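Local structure of site-specific recombinase, resolvase family protein (3GUV) at residues A[8-13]-A[79-84]. The protein probably cuts and rejoins DNA at specific sites, as a member of the resolvase family of site-specific recombinases. Sequence-based numbering, arbitrary orientation.
Sequences YLYTRV and VLVFKL
Y8 to Y10 run parallel to V79 to V81 as neighbouring strands, with axes 4.8 Å apart at closest approach and inclined by 32°. Two backbone hydrogen bonds define the bridge of L9 with L80: L80 N gives to Y8 O (2.9 Å, 171° at the hydrogen) and Y10 N gives to L80 O, so L80 bonds the residues on either side of L9. The first of these, with the backbone bond of Y8 to F78, makes the Y8-V79 bridge. Beyond them the direct bonding stops, since Y10 O and F82 N stand 4.5 Å apart; a water fills the gap, donating to Y10 O and accepting from F82 N, which marks where the strands diverge.

On one face of the sheet L9 and L80 meet at a slant, methyl to methyl, with L9 CD1 3.8 Å from L80 CD2. On the other, Y10 CB rests near V79 CG1 (3.9 Å) and, more loosely, V81 CG1 (4.2 Å), which also lies at the edge of the Y10 ring. The Y10 ring, with CG anti to the backbone N (chi1 179°), swings out from the partner strand; R12 NH2 donates to Y10 OH at 3.1 Å, the oxygen lying close to the guanidinium plane of R12, and this hydroxyl is also hydrogen-bonded to D48. M65 of helix 60-70 packs on Y8 and Y10, and I69 on V79, whereas helix 24-37 touches F82 and T11 on the opposite side. The pair forms the inner strands of the parallel part of a mixed sheet, ordered 41-48, 6-12, 78-81, 107-110, with 115-116 antiparallel at the edge, flanked by helices as in the catalytic domain of serine recombinases.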
ATOM      1  N   TYR A   8       6.345  22.286   6.397  1.00 20.91           N
ATOM      2  CA  TYR A   8       6.556  22.549   4.971  1.00 21.32           C
ATOM      3  C   TYR A   8       5.315  22.091   4.227  1.00 22.15           C
ATOM      4  O   TYR A   8       4.696  21.078   4.632  1.00 22.88           O
ATOM      5  CB  TYR A   8       7.729  21.712   4.435  1.00 21.50           C
ATOM      6  CG  TYR A   8       9.147  22.118   4.830  1.00 22.37           C
ATOM      7  CD1 TYR A   8       9.496  23.460   5.081  1.00 23.20           C
ATOM      8  CD2 TYR A   8      10.158  21.169   4.857  1.00 24.78           C
ATOM      9  CE1 TYR A   8      10.785  23.799   5.405  1.00 24.80           C
ATOM     10  CE2 TYR A   8      11.460  21.494   5.165  1.00 25.79           C
ATOM     11  CZ  TYR A   8      11.778  22.818   5.439  1.00 27.38           C
ATOM     12  OH  TYR A   8      13.078  23.145   5.749  1.00 28.68           O
ATOM     13  N   LEU A   9       4.950  22.794   3.154  1.00 21.85           N
ATOM     14  CA  LEU A   9       3.927  22.338   2.205  1.00 22.14           C
ATOM     15  C   LEU A   9       4.615  21.727   0.999  1.00 22.14           C
ATOM     16  O   LEU A   9       5.566  22.305   0.514  1.00 22.72           O
ATOM     17  CB  LEU A   9       3.068  23.508   1.732  1.00 21.47           C
ATOM     18  CG  LEU A   9       1.737  23.693   2.427  1.00 23.30           C
ATOM     19  CD1 LEU A   9       1.871  23.639   3.913  1.00 20.31           C
ATOM     20  CD2 LEU A   9       1.028  24.971   1.885  1.00 19.50           C
ATOM     21  N   TYR A  10       4.150  20.577   0.516  1.00 21.48           N
ATOM     22  CA  TYR A  10       4.669  19.992  -0.733  1.00 21.92           C
ATOM     23  C   TYR A  10       3.545  19.703  -1.704  1.00 21.96           C
ATOM     24  O   TYR A  10       2.587  19.031  -1.351  1.00 22.88           O
ATOM     25  CB  TYR A  10       5.411  18.683  -0.491  1.00 22.23           C
ATOM     26  CG  TYR A  10       5.902  18.125  -1.803  1.00 23.31           C
ATOM     27  CD1 TYR A  10       6.975  18.723  -2.472  1.00 22.20           C
ATOM     28  CD2 TYR A  10       5.247  17.030  -2.427  1.00 22.66           C
ATOM     29  CE1 TYR A  10       7.419  18.231  -3.694  1.00 23.87           C
ATOM     30  CE2 TYR A  10       5.664  16.552  -3.661  1.00 22.89           C
ATOM     31  CZ  TYR A  10       6.739  17.136  -4.286  1.00 24.12           C
ATOM     32  OH  TYR A  10       7.150  16.683  -5.511  1.00 25.85           O
ATOM     33  N   THR A  11       3.664  20.191  -2.930  1.00 22.75           N
ATOM     34  CA  THR A  11       2.653  19.933  -3.955  1.00 22.86           C
ATOM     35  C   THR A  11       3.339  19.510  -5.257  1.00 22.24           C
ATOM     36  O   THR A  11       4.497  19.820  -5.480  1.00 21.88           O
ATOM     37  CB  THR A  11       1.729  21.181  -4.214  1.00 22.75           C
ATOM     38  OG1 THR A  11       2.517  22.310  -4.599  1.00 25.27           O
ATOM     39  CG2 THR A  11       0.898  21.547  -2.981  1.00 23.66           C
ATOM     40  N   ARG A  12       2.595  18.824  -6.121  1.00 22.15           N
ATOM     41  CA  ARG A  12       3.114  18.376  -7.445  1.00 22.06           C
ATOM     42  C   ARG A  12       1.976  17.987  -8.383  1.00 22.33           C
ATOM     43  O   ARG A  12       0.838  17.876  -7.963  1.00 23.92           O
ATOM     44  CB  ARG A  12       4.097  17.196  -7.298  1.00 21.80           C
ATOM     45  CG  ARG A  12       3.428  15.953  -6.609  1.00 22.22           C
ATOM     46  CD  ARG A  12       4.284  14.708  -6.619  1.00 24.39           C
ATOM     47  NE  ARG A  12       4.549  14.295  -7.989  1.00 27.02           N
ATOM     48  CZ  ARG A  12       5.712  14.395  -8.632  1.00 32.35           C
ATOM     49  NH1 ARG A  12       5.793  13.987  -9.903  1.00 32.95           N
ATOM     50  NH2 ARG A  12       6.801  14.900  -8.048  1.00 34.57           N
ATOM     51  N   VAL A  13       2.287  17.810  -9.653  1.00 23.69           N
ATOM     52  CA  VAL A  13       1.415  17.132 -10.617  1.00 25.25           C
ATOM     53  C   VAL A  13       2.098  15.788 -10.901  1.00 26.77           C
ATOM     54  O   VAL A  13       3.283  15.640 -10.638  1.00 27.23           O
ATOM     55  CB  VAL A  13       1.280  17.898 -11.937  1.00 25.26           C
ATOM     56  CG1 VAL A  13       0.746  19.327 -11.678  1.00 25.78           C
ATOM     57  CG2 VAL A  13       2.621  17.965 -12.654  1.00 23.51           C
ATOM     58  N   VAL A  79       5.696  17.476   7.050  1.00 24.15           N
ATOM     59  CA  VAL A  79       5.377  17.835   5.646  1.00 24.34           C
ATOM     60  C   VAL A  79       3.900  17.563   5.401  1.00 25.13           C
ATOM     61  O   VAL A  79       3.398  16.434   5.686  1.00 26.21           O
ATOM     62  CB  VAL A  79       6.139  17.011   4.592  1.00 25.26           C
ATOM     63  CG1 VAL A  79       5.650  17.357   3.180  1.00 22.97           C
ATOM     64  CG2 VAL A  79       7.667  17.168   4.740  1.00 23.00           C
ATOM     65  N   LEU A  80       3.199  18.577   4.905  1.00 24.69           N
ATOM     66  CA  LEU A  80       1.841  18.425   4.446  1.00 24.84           C
ATOM     67  C   LEU A  80       1.853  18.192   2.938  1.00 24.60           C
ATOM     68  O   LEU A  80       2.438  18.974   2.194  1.00 24.45           O
ATOM     69  CB  LEU A  80       1.010  19.675   4.756  1.00 25.50           C
ATOM     70  CG  LEU A  80       0.507  19.961   6.182  1.00 26.53           C
ATOM     71  CD1 LEU A  80       1.553  19.892   7.291  1.00 23.65           C
ATOM     72  CD2 LEU A  80      -0.158  21.365   6.130  1.00 28.21           C
ATOM     73  N   VAL A  81       1.213  17.100   2.523  1.00 23.90           N
ATOM     74  CA  VAL A  81       0.851  16.794   1.127  1.00 22.26           C
ATOM     75  C   VAL A  81      -0.684  16.770   0.987  1.00 23.18           C
ATOM     76  O   VAL A  81      -1.429  16.720   2.010  1.00 22.15           O
ATOM     77  CB  VAL A  81       1.490  15.479   0.671  1.00 22.35           C
ATOM     78  CG1 VAL A  81       2.990  15.555   0.857  1.00 22.50           C
ATOM     79  CG2 VAL A  81       0.928  14.272   1.436  1.00 20.81           C
ATOM     80  N   PHE A  82      -1.188  16.903  -0.254  1.00 23.60           N
ATOM     81  CA  PHE A  82      -2.636  16.846  -0.476  1.00 24.85           C
ATOM     82  C   PHE A  82      -3.147  15.412  -0.236  1.00 25.59           C
ATOM     83  O   PHE A  82      -4.072  15.184   0.546  1.00 26.01           O
ATOM     84  CB  PHE A  82      -3.007  17.340  -1.899  1.00 25.72           C
ATOM     85  CG  PHE A  82      -4.506  17.481  -2.112  1.00 24.11           C
ATOM     86  CD1 PHE A  82      -5.220  18.444  -1.422  1.00 23.08           C
ATOM     87  CD2 PHE A  82      -5.184  16.629  -2.969  1.00 26.03           C
ATOM     88  CE1 PHE A  82      -6.564  18.596  -1.592  1.00 24.62           C
ATOM     89  CE2 PHE A  82      -6.563  16.754  -3.149  1.00 27.48           C
ATOM     90  CZ  PHE A  82      -7.252  17.751  -2.467  1.00 27.98           C
ATOM     91  N   LYS A  83      -2.481  14.457  -0.858  1.00 27.28           N
ATOM     92  CA  LYS A  83      -2.698  13.022  -0.633  1.00 28.94           C
ATOM     93  C   LYS A  83      -1.443  12.241  -1.066  1.00 29.77           C
ATOM     94  O   LYS A  83      -0.559  12.804  -1.737  1.00 30.12           O
ATOM     95  CB  LYS A  83      -3.936  12.579  -1.406  1.00 29.80           C
ATOM     96  CG  LYS A  83      -3.844  12.866  -2.847  1.00 32.01           C
ATOM     97  CD  LYS A  83      -5.175  12.695  -3.546  1.00 36.03           C
ATOM     98  CE  LYS A  83      -4.985  13.189  -4.984  1.00 38.70           C
ATOM     99  NZ  LYS A  83      -6.096  12.810  -5.906  1.00 42.63           N
ATOM    100  N   LEU A  84      -1.342  10.973  -0.675  1.00 30.67           N
ATOM    101  CA  LEU A  84      -0.147  10.144  -0.963  1.00 32.01           C
ATOM    102  C   LEU A  84       0.244  10.051  -2.438  1.00 33.65           C
ATOM    103  O   LEU A  84       1.438  10.068  -2.780  1.00 33.22           O
ATOM    104  CB  LEU A  84      -0.305   8.698  -0.435  1.00 31.65           C
ATOM    105  CG  LEU A  84      -0.089   8.439   1.045  1.00 31.39           C
ATOM    106  CD1 LEU A  84      -0.187   6.909   1.411  1.00 27.76           C
ATOM    107  CD2 LEU A  84       1.277   9.012   1.458  1.00 30.01           C
TER
HETATM  108  O   HOH W   1       0.620  17.288  -2.549  1.00 22.06           O